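Local coordinates for flavin-dependent thymidylate synthase (Thermus thermophilus, PDB 6J61), which probably catalyses the reductive methylation of dUMP to dTMP, using methylenetetrahydrofolate as methyl donor and NADPH with FAD for the reduction, at residues I74-A77 / R78-R82; E138-G141 / A142-L146; L177-F180 / L181-L185. All coordinates share one frame; numbering follows the deposited sequence.

Contact 1: I74-A77 / R78-R82; sequences IFVA and RQWFR. With FAD (flavin-adenine dinucleotide), chain N; PO4 (phosphate ion), chain L.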
loop_
_atom_site.group_PDB
_atom_site.type_symbol
_atom_site.label_atom_id
_atom_site.label_comp_id
_atom_site.label_asym_id
_atom_site.label_seq_id
_atom_site.Cartn_x
_atom_site.Cartn_y
_atom_site.Cartn_z
ATOM N N ILE A 74 -16.036 -17.779 6.799
ATOM C CA ILE A 74 -14.625 -17.668 6.514
ATOM C C ILE A 74 -14.341 -17.601 5.017
ATOM O O ILE A 74 -13.548 -16.760 4.584
ATOM C CB ILE A 74 -13.846 -18.834 7.173
ATOM C CG1 ILE A 74 -13.821 -18.625 8.683
ATOM C CG2 ILE A 74 -12.425 -18.899 6.668
ATOM C CD1 ILE A 74 -13.212 -19.789 9.455
ATOM N N PHE A 75 -14.984 -18.450 4.216
ATOM C CA PHE A 75 -14.710 -18.423 2.779
ATOM C C PHE A 75 -15.085 -17.080 2.134
ATOM O O PHE A 75 -14.554 -16.712 1.089
ATOM C CB PHE A 75 -15.384 -19.602 2.042
ATOM C CG PHE A 75 -16.860 -19.442 1.828
ATOM C CD1 PHE A 75 -17.754 -19.591 2.883
ATOM C CD2 PHE A 75 -17.355 -19.150 0.563
ATOM C CE1 PHE A 75 -19.120 -19.453 2.680
ATOM C CE2 PHE A 75 -18.719 -19.009 0.349
ATOM C CZ PHE A 75 -19.607 -19.160 1.409
ATOM N N VAL A 76 -15.993 -16.342 2.755
ATOM C CA VAL A 76 -16.331 -15.038 2.217
ATOM C C VAL A 76 -15.261 -14.059 2.717
ATOM O O VAL A 76 -14.823 -13.162 1.983
ATOM C CB VAL A 76 -17.724 -14.587 2.680
ATOM C CG1 VAL A 76 -17.934 -13.111 2.382
ATOM C CG2 VAL A 76 -18.774 -15.396 1.955
ATOM N N ALA A 77 -14.824 -14.259 3.956
ATOM C CA ALA A 77 -13.807 -13.407 4.560
ATOM C C ALA A 77 -12.503 -13.414 3.774
ATOM O O ALA A 77 -11.854 -12.379 3.639
ATOM C CB ALA A 77 -13.547 -13.838 5.991
ATOM N N ARG A 78 -12.123 -14.578 3.258
ATOM C CA ARG A 78 -10.891 -14.711 2.497
ATOM C C ARG A 78 -10.873 -13.938 1.176
ATOM O O ARG A 78 -9.817 -13.445 0.760
ATOM C CB ARG A 78 -10.582 -16.194 2.253
ATOM C CG ARG A 78 -10.006 -16.867 3.487
ATOM C CD ARG A 78 -9.907 -18.372 3.353
ATOM N NE ARG A 78 -8.917 -18.809 2.374
ATOM C CZ ARG A 78 -9.208 -19.483 1.262
ATOM N NH1 ARG A 78 -10.466 -19.793 0.979
ATOM N NH2 ARG A 78 -8.235 -19.861 0.443
ATOM N N GLN A 79 -12.027 -13.834 0.517
ATOM C CA GLN A 79 -12.112 -13.098 -0.740
ATOM C C GLN A 79 -12.107 -11.628 -0.384
ATOM O O GLN A 79 -11.539 -10.789 -1.078
ATOM C CB GLN A 79 -13.410 -13.429 -1.467
ATOM C CG GLN A 79 -13.700 -14.905 -1.489
ATOM C CD GLN A 79 -14.851 -15.245 -2.394
ATOM O OE1 GLN A 79 -15.898 -14.604 -2.343
ATOM N NE2 GLN A 79 -14.672 -16.267 -3.229
ATOM N N TRP A 80 -12.757 -11.326 0.721
ATOM C CA TRP A 80 -12.826 -9.968 1.179
ATOM C C TRP A 80 -11.426 -9.465 1.531
ATOM O O TRP A 80 -11.077 -8.317 1.233
ATOM C CB TRP A 80 -13.726 -9.894 2.410
ATOM C CG TRP A 80 -14.284 -8.536 2.691
ATOM C CD1 TRP A 80 -13.613 -7.342 2.680
ATOM C CD2 TRP A 80 -15.627 -8.237 3.073
ATOM N NE1 TRP A 80 -14.462 -6.315 3.034
ATOM C CE2 TRP A 80 -15.704 -6.839 3.281
ATOM C CE3 TRP A 80 -16.772 -9.012 3.266
ATOM C CZ2 TRP A 80 -16.885 -6.207 3.669
ATOM C CZ3 TRP A 80 -17.944 -8.381 3.657
ATOM C CH2 TRP A 80 -17.993 -6.995 3.855
ATOM N N PHE A 81 -10.622 -10.319 2.156
ATOM C CA PHE A 81 -9.286 -9.912 2.578
ATOM C C PHE A 81 -8.262 -9.795 1.454
ATOM O O PHE A 81 -7.154 -9.315 1.678
ATOM C CB PHE A 81 -8.765 -10.842 3.688
ATOM C CG PHE A 81 -9.580 -10.799 4.955
ATOM C CD1 PHE A 81 -10.676 -9.941 5.077
ATOM C CD2 PHE A 81 -9.274 -11.640 6.022
ATOM C CE1 PHE A 81 -11.458 -9.928 6.246
ATOM C CE2 PHE A 81 -10.050 -11.631 7.192
ATOM C CZ PHE A 81 -11.141 -10.774 7.299
ATOM N N ARG A 82 -8.639 -10.225 0.252
ATOM C CA ARG A 82 -7.755 -10.130 -0.910
ATOM C C ARG A 82 -7.486 -8.661 -1.207
ATOM O O ARG A 82 -6.558 -8.330 -1.938
ATOM C CB ARG A 82 -8.397 -10.776 -2.143
ATOM C CG ARG A 82 -8.444 -12.295 -2.119
ATOM C CD ARG A 82 -7.047 -12.895 -2.184
ATOM N NE ARG A 82 -7.034 -14.328 -1.879
ATOM C CZ ARG A 82 -7.748 -15.238 -2.530
ATOM N NH1 ARG A 82 -8.539 -14.871 -3.533
ATOM N NH2 ARG A 82 -7.677 -16.513 -2.171
HETATM P PA FAD N . -6.810 -4.075 -3.369
HETATM O O1A FAD N . -6.187 -5.236 -2.688
HETATM O O2A FAD N . -7.690 -3.236 -2.302
HETATM O O5B FAD N . -5.642 -3.140 -3.951
HETATM C C5B FAD N . -6.209 -2.115 -4.772
HETATM C C4B FAD N . -5.074 -1.534 -5.607
HETATM O O4B FAD N . -4.081 -0.968 -4.724
HETATM C C3B FAD N . -4.372 -2.622 -6.401
HETATM O O3B FAD N . -4.970 -2.874 -7.673
HETATM C C2B FAD N . -2.941 -2.114 -6.507
HETATM O O2B FAD N . -2.800 -1.273 -7.658
HETATM C C1B FAD N . -2.730 -1.353 -5.170
HETATM N N9A FAD N . -2.041 -2.167 -4.122
HETATM C C8A FAD N . -2.500 -2.410 -2.849
HETATM N N7A FAD N . -1.657 -3.151 -2.183
HETATM C C5A FAD N . -0.597 -3.439 -2.965
HETATM C C6A FAD N . 0.609 -4.186 -2.797
HETATM N N6A FAD N . 0.881 -4.816 -1.597
HETATM N N1A FAD N . 1.479 -4.266 -3.829
HETATM C C2A FAD N . 1.231 -3.661 -5.002
HETATM N N3A FAD N . 0.111 -2.950 -5.206
HETATM C C4A FAD N . -0.819 -2.814 -4.231
HETATM N N1 FAD N . -7.088 -14.222 -6.742
HETATM C C2 FAD N . -6.410 -15.371 -6.588
HETATM O O2 FAD N . -5.573 -15.434 -5.704
HETATM N N3 FAD N . -6.610 -16.461 -7.368
HETATM C C4 FAD N . -7.538 -16.469 -8.391
HETATM O O4 FAD N . -7.704 -17.460 -9.086
HETATM C C4X FAD N . -8.327 -15.213 -8.620
HETATM N N5 FAD N . -9.245 -15.094 -9.578
HETATM C C5X FAD N . -9.947 -13.940 -9.769
HETATM C C6 FAD N . -10.923 -13.861 -10.824
HETATM C C7 FAD N . -11.645 -12.688 -11.031
HETATM C C7M FAD N . -12.663 -12.651 -12.156
HETATM C C8 FAD N . -11.428 -11.540 -10.193
HETATM C C8M FAD N . -12.204 -10.258 -10.405
HETATM C C9 FAD N . -10.482 -11.588 -9.154
HETATM C C9A FAD N . -9.718 -12.780 -8.914
HETATM N N10 FAD N . -8.740 -12.865 -7.867
HETATM C C10 FAD N . -8.032 -14.061 -7.700
HETATM C "C1'" FAD N . -8.453 -11.729 -6.953
HETATM C "C2'" FAD N . -7.554 -10.632 -7.580
HETATM O "O2'" FAD N . -6.336 -11.192 -8.078
HETATM C "C3'" FAD N . -7.242 -9.542 -6.524
HETATM O "O3'" FAD N . -6.433 -10.097 -5.472
HETATM C "C4'" FAD N . -8.555 -8.950 -5.918
HETATM O "O4'" FAD N . -9.542 -8.742 -6.946
HETATM C "C5'" FAD N . -8.266 -7.617 -5.231
HETATM O "O5'" FAD N . -8.123 -6.621 -6.242
HETATM P P FAD N . -7.089 -5.491 -5.740
HETATM O O1P FAD N . -5.826 -6.120 -5.255
HETATM O O2P FAD N . -6.789 -4.535 -6.988
HETATM O O3P FAD N . -7.830 -4.605 -4.551
HETATM P P PO4 L . -11.471 -18.297 -3.547
HETATM O O1 PO4 L . -12.655 -18.143 -2.662
HETATM O O2 PO4 L . -11.010 -19.708 -3.510
HETATM O O3 PO4 L . -10.383 -17.408 -3.073
HETATM O O4 PO4 L . -11.838 -17.925 -4.938
#
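Arg78 joins Ile74 one helical turn back: its backbone N donates to Ile74 O at 2.9 Å, and the aliphatic part of its side chain slants across the isoleucine, with CD 4.2 Å from Ile74 CG2. A bend about CG-CD (chi3 68°) turns the guanidinium off the helix, to a salt bridge with Glu90 of the second subunit. Gln79 follows with an extended side chain. Its CG passes Phe75 O at 3.3 Å, and its amide NE2 reaches O1 of a phosphate ion in a bond of 2.8 Å and 153°. Ser92, Gly93 and Arg157 of the second subunit bind the same ion, so helix 74-80 presents its C-terminal turn to a predicted dUMP site built from two subunits, and the ion may mark where the nucleotide phosphate sits. Trp80 points into the protein instead. Its N bonds to Val76 O in the carbonyl plane, and CG anti to the backbone N (chi1 -159°) directs the indole inward, where it stacks on Phe180, while Val76 CG1 meets its edge at CE3, 4.4 Å away. Phe81 doubles back over the preceding turn. Ala77 O receives Phe81 N at 2.8 Å and also lies over one face of the phenyl ring, off toward the rim, while CZ touches Ala77 CB at 4.1 Å. Arg82, the first residue of the ThyX motif, turns to the ligands: NH2 bonds to phosphate O3 at 3.0 Å and makes a salt bridge with Glu90 of the second subunit, and FAD O2 lies over one guanidinium face, across from Arg78 O on the other.

Contact 2: E138-G141 / A142-L146; sequences EAYG and AYRAL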
loop_
_atom_site.group_PDB
_atom_site.type_symbol
_atom_site.label_atom_id
_atom_site.label_comp_id
_atom_site.label_asym_id
_atom_site.label_seq_id
_atom_site.Cartn_x
_atom_site.Cartn_y
_atom_site.Cartn_z
ATOM N N GLU A 138 -20.236 -33.272 12.811
ATOM C CA GLU A 138 -19.081 -34.112 13.103
ATOM C C GLU A 138 -17.919 -33.194 13.457
ATOM O O GLU A 138 -17.320 -33.304 14.532
ATOM C CB GLU A 138 -18.710 -34.968 11.880
ATOM C CG GLU A 138 -19.805 -35.925 11.418
ATOM C CD GLU A 138 -20.134 -36.985 12.456
ATOM O OE1 GLU A 138 -21.262 -37.529 12.431
ATOM O OE2 GLU A 138 -19.261 -37.285 13.296
ATOM N N ALA A 139 -17.629 -32.272 12.543
ATOM C CA ALA A 139 -16.544 -31.322 12.714
ATOM C C ALA A 139 -16.656 -30.530 14.007
ATOM O O ALA A 139 -15.681 -30.430 14.747
ATOM C CB ALA A 139 -16.489 -30.378 11.522
ATOM N N TYR A 140 -17.818 -29.958 14.299
ATOM C CA TYR A 140 -17.906 -29.203 15.543
ATOM C C TYR A 140 -17.790 -30.177 16.707
ATOM O O TYR A 140 -17.400 -29.796 17.813
ATOM C CB TYR A 140 -19.209 -28.421 15.662
ATOM C CG TYR A 140 -19.079 -27.295 16.653
ATOM C CD1 TYR A 140 -18.423 -26.123 16.306
ATOM C CD2 TYR A 140 -19.546 -27.423 17.965
ATOM C CE1 TYR A 140 -18.227 -25.096 17.237
ATOM C CE2 TYR A 140 -19.356 -26.402 18.907
ATOM C CZ TYR A 140 -18.693 -25.243 18.530
ATOM O OH TYR A 140 -18.481 -24.225 19.433
ATOM N N GLY A 141 -18.132 -31.438 16.447
ATOM C CA GLY A 141 -18.032 -32.456 17.474
ATOM C C GLY A 141 -16.563 -32.669 17.779
ATOM O O GLY A 141 -16.138 -32.622 18.938
ATOM N N ALA A 142 -15.786 -32.886 16.720
ATOM C CA ALA A 142 -14.348 -33.092 16.831
ATOM C C ALA A 142 -13.700 -31.904 17.542
ATOM O O ALA A 142 -12.867 -32.069 18.427
ATOM C CB ALA A 142 -13.747 -33.273 15.447
ATOM N N TYR A 143 -14.091 -30.704 17.150
ATOM C CA TYR A 143 -13.558 -29.498 17.761
ATOM C C TYR A 143 -13.777 -29.503 19.276
ATOM O O TYR A 143 -12.855 -29.225 20.043
ATOM C CB TYR A 143 -14.238 -28.279 17.158
ATOM C CG TYR A 143 -13.806 -26.974 17.767
ATOM C CD1 TYR A 143 -12.475 -26.554 17.686
ATOM C CD2 TYR A 143 -14.736 -26.124 18.372
ATOM C CE1 TYR A 143 -12.084 -25.309 18.187
ATOM C CE2 TYR A 143 -14.355 -24.882 18.874
ATOM C CZ TYR A 143 -13.029 -24.481 18.773
ATOM O OH TYR A 143 -12.656 -23.242 19.231
ATOM N N ARG A 144 -15.004 -29.807 19.700
ATOM C CA ARG A 144 -15.330 -29.858 21.128
ATOM C C ARG A 144 -14.508 -30.941 21.822
ATOM O O ARG A 144 -13.880 -30.691 22.851
ATOM C CB ARG A 144 -16.827 -30.136 21.329
ATOM C CG ARG A 144 -17.709 -28.883 21.351
ATOM C CD ARG A 144 -19.195 -29.241 21.326
ATOM N NE ARG A 144 -20.066 -28.065 21.412
ATOM C CZ ARG A 144 -20.203 -27.309 22.500
ATOM N NH1 ARG A 144 -19.521 -27.604 23.603
ATOM N NH2 ARG A 144 -21.030 -26.267 22.490
ATOM N N ALA A 145 -14.519 -32.140 21.247
ATOM C CA ALA A 145 -13.771 -33.266 21.785
ATOM C C ALA A 145 -12.316 -32.864 22.013
ATOM O O ALA A 145 -11.803 -32.953 23.134
ATOM C CB ALA A 145 -13.843 -34.437 20.820
ATOM N N LEU A 146 -11.661 -32.420 20.941
ATOM C CA LEU A 146 -10.268 -31.991 21.001
ATOM C C LEU A 146 -10.028 -31.000 22.129
ATOM O O LEU A 146 -9.056 -31.123 22.873
ATOM C CB LEU A 146 -9.858 -31.340 19.685
ATOM C CG LEU A 146 -9.669 -32.252 18.482
ATOM C CD1 LEU A 146 -9.644 -31.406 17.224
ATOM C CD2 LEU A 146 -8.386 -33.044 18.636
#
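Glu138 begins this run of i to i+4 bonds: its carbonyl O takes the N-H of Ala142 at 2.7 Å, while its carboxylate is directed to Lys134, its salt-bridge partner on the previous turn. Ala139 repeats the backbone pattern, Ala139 O accepting Tyr143 N at 2.9 Å, and its small methyl packs on Val135 of the second subunit. Tyr140 carries most of the side-chain contact. Its O binds Arg144 N at 3.0 Å, the donor standing above the carbonyl plane, and because CG is anti to the backbone N (chi1 -159°) the phenol swings forward along the helix, where Tyr143 and Arg144 of the next turn meet it at a face and at an edge. Tyr143 CD2 comes over the face, 3.8 Å from Tyr140 CE1, with the two ring planes inclined at 55°. Arg144 NE lies at the edge, 3.1 Å from Tyr140 CE2, so the extended arginine runs past the rim instead of stacking on it. The hydroxyls of both tyrosines converge on the backbone of Leu98, Tyr140 OH on its O and Tyr143 OH on its N, which fixes both rings. With an alanine at Tyr140, Leu98 O would probably lose its hydroxyl partner, the Tyr143 ring the neighbour over which CD2 lies, and the Arg144 chain the rim it runs along. Gly141 completes the set, its O accepting Ala145 N at 2.9 Å. Helix 132-148 is thus a subunit-interface helix: Ala139, Ala142 and Leu146 pack on the second subunit, where Glu138 also meets its Glu138, while Tyr143 touches Arg157, a predicted dUMP-binding residue.

Contact 3: L177-F180 / L181-L185; sequences LFHF and LKLRL. With FAD (flavin-adenine dinucleotide), chain N; PO4 (phosphate ion), chain F.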
loop_
_atom_site.group_PDB
_atom_site.type_symbol
_atom_site.label_atom_id
_atom_site.label_comp_id
_atom_site.label_asym_id
_atom_site.label_seq_id
_atom_site.Cartn_x
_atom_site.Cartn_y
_atom_site.Cartn_z
ATOM N N LEU A 177 -13.168 1.761 -1.390
ATOM C CA LEU A 177 -14.391 1.055 -1.084
ATOM C C LEU A 177 -15.179 0.963 -2.387
ATOM O O LEU A 177 -15.825 -0.037 -2.648
ATOM C CB LEU A 177 -15.176 1.803 0.003
ATOM C CG LEU A 177 -16.487 1.198 0.517
ATOM C CD1 LEU A 177 -16.280 -0.251 0.931
ATOM C CD2 LEU A 177 -16.997 2.027 1.682
ATOM N N PHE A 178 -15.116 2.004 -3.212
ATOM C CA PHE A 178 -15.816 1.982 -4.500
ATOM C C PHE A 178 -15.215 0.882 -5.371
ATOM O O PHE A 178 -15.925 0.175 -6.096
ATOM C CB PHE A 178 -15.681 3.323 -5.233
ATOM C CG PHE A 178 -16.672 4.369 -4.792
ATOM C CD1 PHE A 178 -17.980 4.030 -4.509
ATOM C CD2 PHE A 178 -16.296 5.707 -4.706
ATOM C CE1 PHE A 178 -18.909 5.007 -4.143
ATOM C CE2 PHE A 178 -17.214 6.688 -4.346
ATOM C CZ PHE A 178 -18.525 6.336 -4.064
ATOM N N HIS A 179 -13.894 0.759 -5.300
ATOM C CA HIS A 179 -13.170 -0.260 -6.037
ATOM C C HIS A 179 -13.729 -1.624 -5.610
ATOM O O HIS A 179 -14.084 -2.461 -6.440
ATOM C CB HIS A 179 -11.683 -0.171 -5.696
ATOM C CG HIS A 179 -10.828 -1.155 -6.431
ATOM N ND1 HIS A 179 -10.551 -1.042 -7.777
ATOM C CD2 HIS A 179 -10.169 -2.258 -6.004
ATOM C CE1 HIS A 179 -9.757 -2.032 -8.146
ATOM N NE2 HIS A 179 -9.509 -2.784 -7.089
ATOM N N PHE A 180 -13.809 -1.823 -4.299
ATOM C CA PHE A 180 -14.320 -3.058 -3.704
ATOM C C PHE A 180 -15.720 -3.382 -4.217
ATOM O O PHE A 180 -16.029 -4.523 -4.581
ATOM C CB PHE A 180 -14.353 -2.911 -2.174
ATOM C CG PHE A 180 -15.028 -4.050 -1.466
ATOM C CD1 PHE A 180 -14.404 -5.279 -1.346
ATOM C CD2 PHE A 180 -16.294 -3.893 -0.931
ATOM C CE1 PHE A 180 -15.028 -6.335 -0.705
ATOM C CE2 PHE A 180 -16.924 -4.944 -0.291
ATOM C CZ PHE A 180 -16.286 -6.169 -0.178
ATOM N N LEU A 181 -16.568 -2.366 -4.232
ATOM C CA LEU A 181 -17.936 -2.520 -4.676
ATOM C C LEU A 181 -18.039 -2.867 -6.151
ATOM O O LEU A 181 -18.837 -3.716 -6.527
ATOM C CB LEU A 181 -18.704 -1.247 -4.373
ATOM C CG LEU A 181 -18.893 -0.986 -2.879
ATOM C CD1 LEU A 181 -19.574 0.371 -2.668
ATOM C CD2 LEU A 181 -19.727 -2.099 -2.287
ATOM N N LYS A 182 -17.229 -2.210 -6.979
ATOM C CA LYS A 182 -17.214 -2.461 -8.414
ATOM C C LYS A 182 -16.876 -3.920 -8.696
ATOM O O LYS A 182 -17.458 -4.534 -9.587
ATOM C CB LYS A 182 -16.192 -1.547 -9.098
ATOM C CG LYS A 182 -16.000 -1.783 -10.592
ATOM C CD LYS A 182 -17.305 -1.620 -11.366
ATOM C CE LYS A 182 -17.151 -2.006 -12.850
ATOM N NZ LYS A 182 -18.454 -2.037 -13.591
ATOM N N LEU A 183 -15.942 -4.478 -7.931
ATOM C CA LEU A 183 -15.542 -5.869 -8.106
ATOM C C LEU A 183 -16.481 -6.883 -7.461
ATOM O O LEU A 183 -16.812 -7.894 -8.067
ATOM C CB LEU A 183 -14.132 -6.086 -7.561
ATOM C CG LEU A 183 -13.009 -5.493 -8.412
ATOM C CD1 LEU A 183 -11.704 -5.502 -7.623
ATOM C CD2 LEU A 183 -12.886 -6.284 -9.711
ATOM N N ARG A 184 -16.916 -6.614 -6.237
ATOM C CA ARG A 184 -17.784 -7.545 -5.541
ATOM C C ARG A 184 -19.259 -7.415 -5.879
ATOM O O ARG A 184 -20.074 -8.261 -5.496
ATOM C CB ARG A 184 -17.563 -7.411 -4.044
ATOM C CG ARG A 184 -16.118 -7.622 -3.676
ATOM C CD ARG A 184 -15.628 -8.995 -4.114
ATOM N NE ARG A 184 -14.189 -9.108 -3.923
ATOM C CZ ARG A 184 -13.479 -10.200 -4.174
ATOM N NH1 ARG A 184 -14.074 -11.288 -4.627
ATOM N NH2 ARG A 184 -12.167 -10.194 -3.984
ATOM N N LEU A 185 -19.608 -6.354 -6.589
ATOM C CA LEU A 185 -20.986 -6.160 -7.007
ATOM C C LEU A 185 -21.125 -6.806 -8.396
ATOM O O LEU A 185 -22.216 -7.154 -8.829
ATOM C CB LEU A 185 -21.307 -4.664 -7.056
ATOM C CG LEU A 185 -22.506 -4.143 -6.255
ATOM C CD1 LEU A 185 -22.833 -5.060 -5.092
ATOM C CD2 LEU A 185 -22.205 -2.732 -5.764
HETATM P PA FAD N . -6.810 -4.075 -3.369
HETATM O O1A FAD N . -6.187 -5.236 -2.688
HETATM O O2A FAD N . -7.690 -3.236 -2.302
HETATM O O5B FAD N . -5.642 -3.140 -3.951
HETATM C C5B FAD N . -6.209 -2.115 -4.772
HETATM C C4B FAD N . -5.074 -1.534 -5.607
HETATM O O4B FAD N . -4.081 -0.968 -4.724
HETATM C C3B FAD N . -4.372 -2.622 -6.401
HETATM O O3B FAD N . -4.970 -2.874 -7.673
HETATM C C2B FAD N . -2.941 -2.114 -6.507
HETATM O O2B FAD N . -2.800 -1.273 -7.658
HETATM C C1B FAD N . -2.730 -1.353 -5.170
HETATM N N9A FAD N . -2.041 -2.167 -4.122
HETATM C C8A FAD N . -2.500 -2.410 -2.849
HETATM N N7A FAD N . -1.657 -3.151 -2.183
HETATM C C5A FAD N . -0.597 -3.439 -2.965
HETATM C C6A FAD N . 0.609 -4.186 -2.797
HETATM N N6A FAD N . 0.881 -4.816 -1.597
HETATM N N1A FAD N . 1.479 -4.266 -3.829
HETATM C C2A FAD N . 1.231 -3.661 -5.002
HETATM N N3A FAD N . 0.111 -2.950 -5.206
HETATM C C4A FAD N . -0.819 -2.814 -4.231
HETATM N N1 FAD N . -7.088 -14.222 -6.742
HETATM C C2 FAD N . -6.410 -15.371 -6.588
HETATM O O2 FAD N . -5.573 -15.434 -5.704
HETATM N N3 FAD N . -6.610 -16.461 -7.368
HETATM C C4 FAD N . -7.538 -16.469 -8.391
HETATM O O4 FAD N . -7.704 -17.460 -9.086
HETATM C C4X FAD N . -8.327 -15.213 -8.620
HETATM N N5 FAD N . -9.245 -15.094 -9.578
HETATM C C5X FAD N . -9.947 -13.940 -9.769
HETATM C C6 FAD N . -10.923 -13.861 -10.824
HETATM C C7 FAD N . -11.645 -12.688 -11.031
HETATM C C7M FAD N . -12.663 -12.651 -12.156
HETATM C C8 FAD N . -11.428 -11.540 -10.193
HETATM C C8M FAD N . -12.204 -10.258 -10.405
HETATM C C9 FAD N . -10.482 -11.588 -9.154
HETATM C C9A FAD N . -9.718 -12.780 -8.914
HETATM N N10 FAD N . -8.740 -12.865 -7.867
HETATM C C10 FAD N . -8.032 -14.061 -7.700
HETATM C "C1'" FAD N . -8.453 -11.729 -6.953
HETATM C "C2'" FAD N . -7.554 -10.632 -7.580
HETATM O "O2'" FAD N . -6.336 -11.192 -8.078
HETATM C "C3'" FAD N . -7.242 -9.542 -6.524
HETATM O "O3'" FAD N . -6.433 -10.097 -5.472
HETATM C "C4'" FAD N . -8.555 -8.950 -5.918
HETATM O "O4'" FAD N . -9.542 -8.742 -6.946
HETATM C "C5'" FAD N . -8.266 -7.617 -5.231
HETATM O "O5'" FAD N . -8.123 -6.621 -6.242
HETATM P P FAD N . -7.089 -5.491 -5.740
HETATM O O1P FAD N . -5.826 -6.120 -5.255
HETATM O O2P FAD N . -6.789 -4.535 -6.988
HETATM O O3P FAD N . -7.830 -4.605 -4.551
HETATM P P PO4 F . -11.257 -14.680 -4.967
HETATM O O1 PO4 F . -12.621 -14.310 -5.438
HETATM O O2 PO4 F . -10.727 -15.785 -5.805
HETATM O O3 PO4 F . -11.325 -15.115 -3.550
HETATM O O4 PO4 F . -10.359 -13.507 -5.076
#
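The FAD-binding helix 174-184 brings His179 and Leu183, one turn apart, to the cofactor as a pair. The imidazole has CG anti to the backbone N (chi1 -178°) and reaches the pyrophosphate, where NE2 donates to FAD O2P at 3.2 Å from the edge of the ring. Leu183 CD1 lies obliquely against that ring, 3.5 Å from His179 NE2, while its other branch, CD2, approaches the flavin methyl C8M at 4.1 Å. Farther round the helix, Phe180 supports Arg184. The methylene CG of the arginine sits over one face of the phenyl ring in a CH-pi contact, 3.8 Å from the centroid, and the backbone bond from Arg184 N to Phe180 O ties the same two residues. The chain then bends at chi2 (-59°) and carries the guanidinium off the ring. There NE is hydrogen-bonded to His83, whose ring also meets Phe180 edge-to-face, and NH1 points in plane toward O1 of a phosphate ion beside the flavin, a weak bond of 3.4 Å. On the buried flank Leu181 CD1 and Phe178 CD1 touch at 4.4 Å, facing helix 209-220. The arrangement is that of a ThyX cofactor helix, which binds FAD and carries the arginine predicted to activate dUMP.

All three contacts apply one rule, that residues a turn apart on a helix share a face, yet they differ with their place in the fold. Contact 3, partly buried, lies near the centre of the chain and contact 1, buried, farther out; their centres are about 14 Å apart and they touch, Gln79 O lying 3.0 Å from Arg184 NH2. Each combines a hydrophobic side with a polar side turned to FAD and phosphate. Contact 2, on outlying helix 132-148, is peripheral and partly buried, with Arg144 exposed. Contacts 1 and 2 both reach the second subunit, the former through charged pairs and packing, the latter mainly by packing of alanines and Leu146, with Glu138 meeting its counterpart.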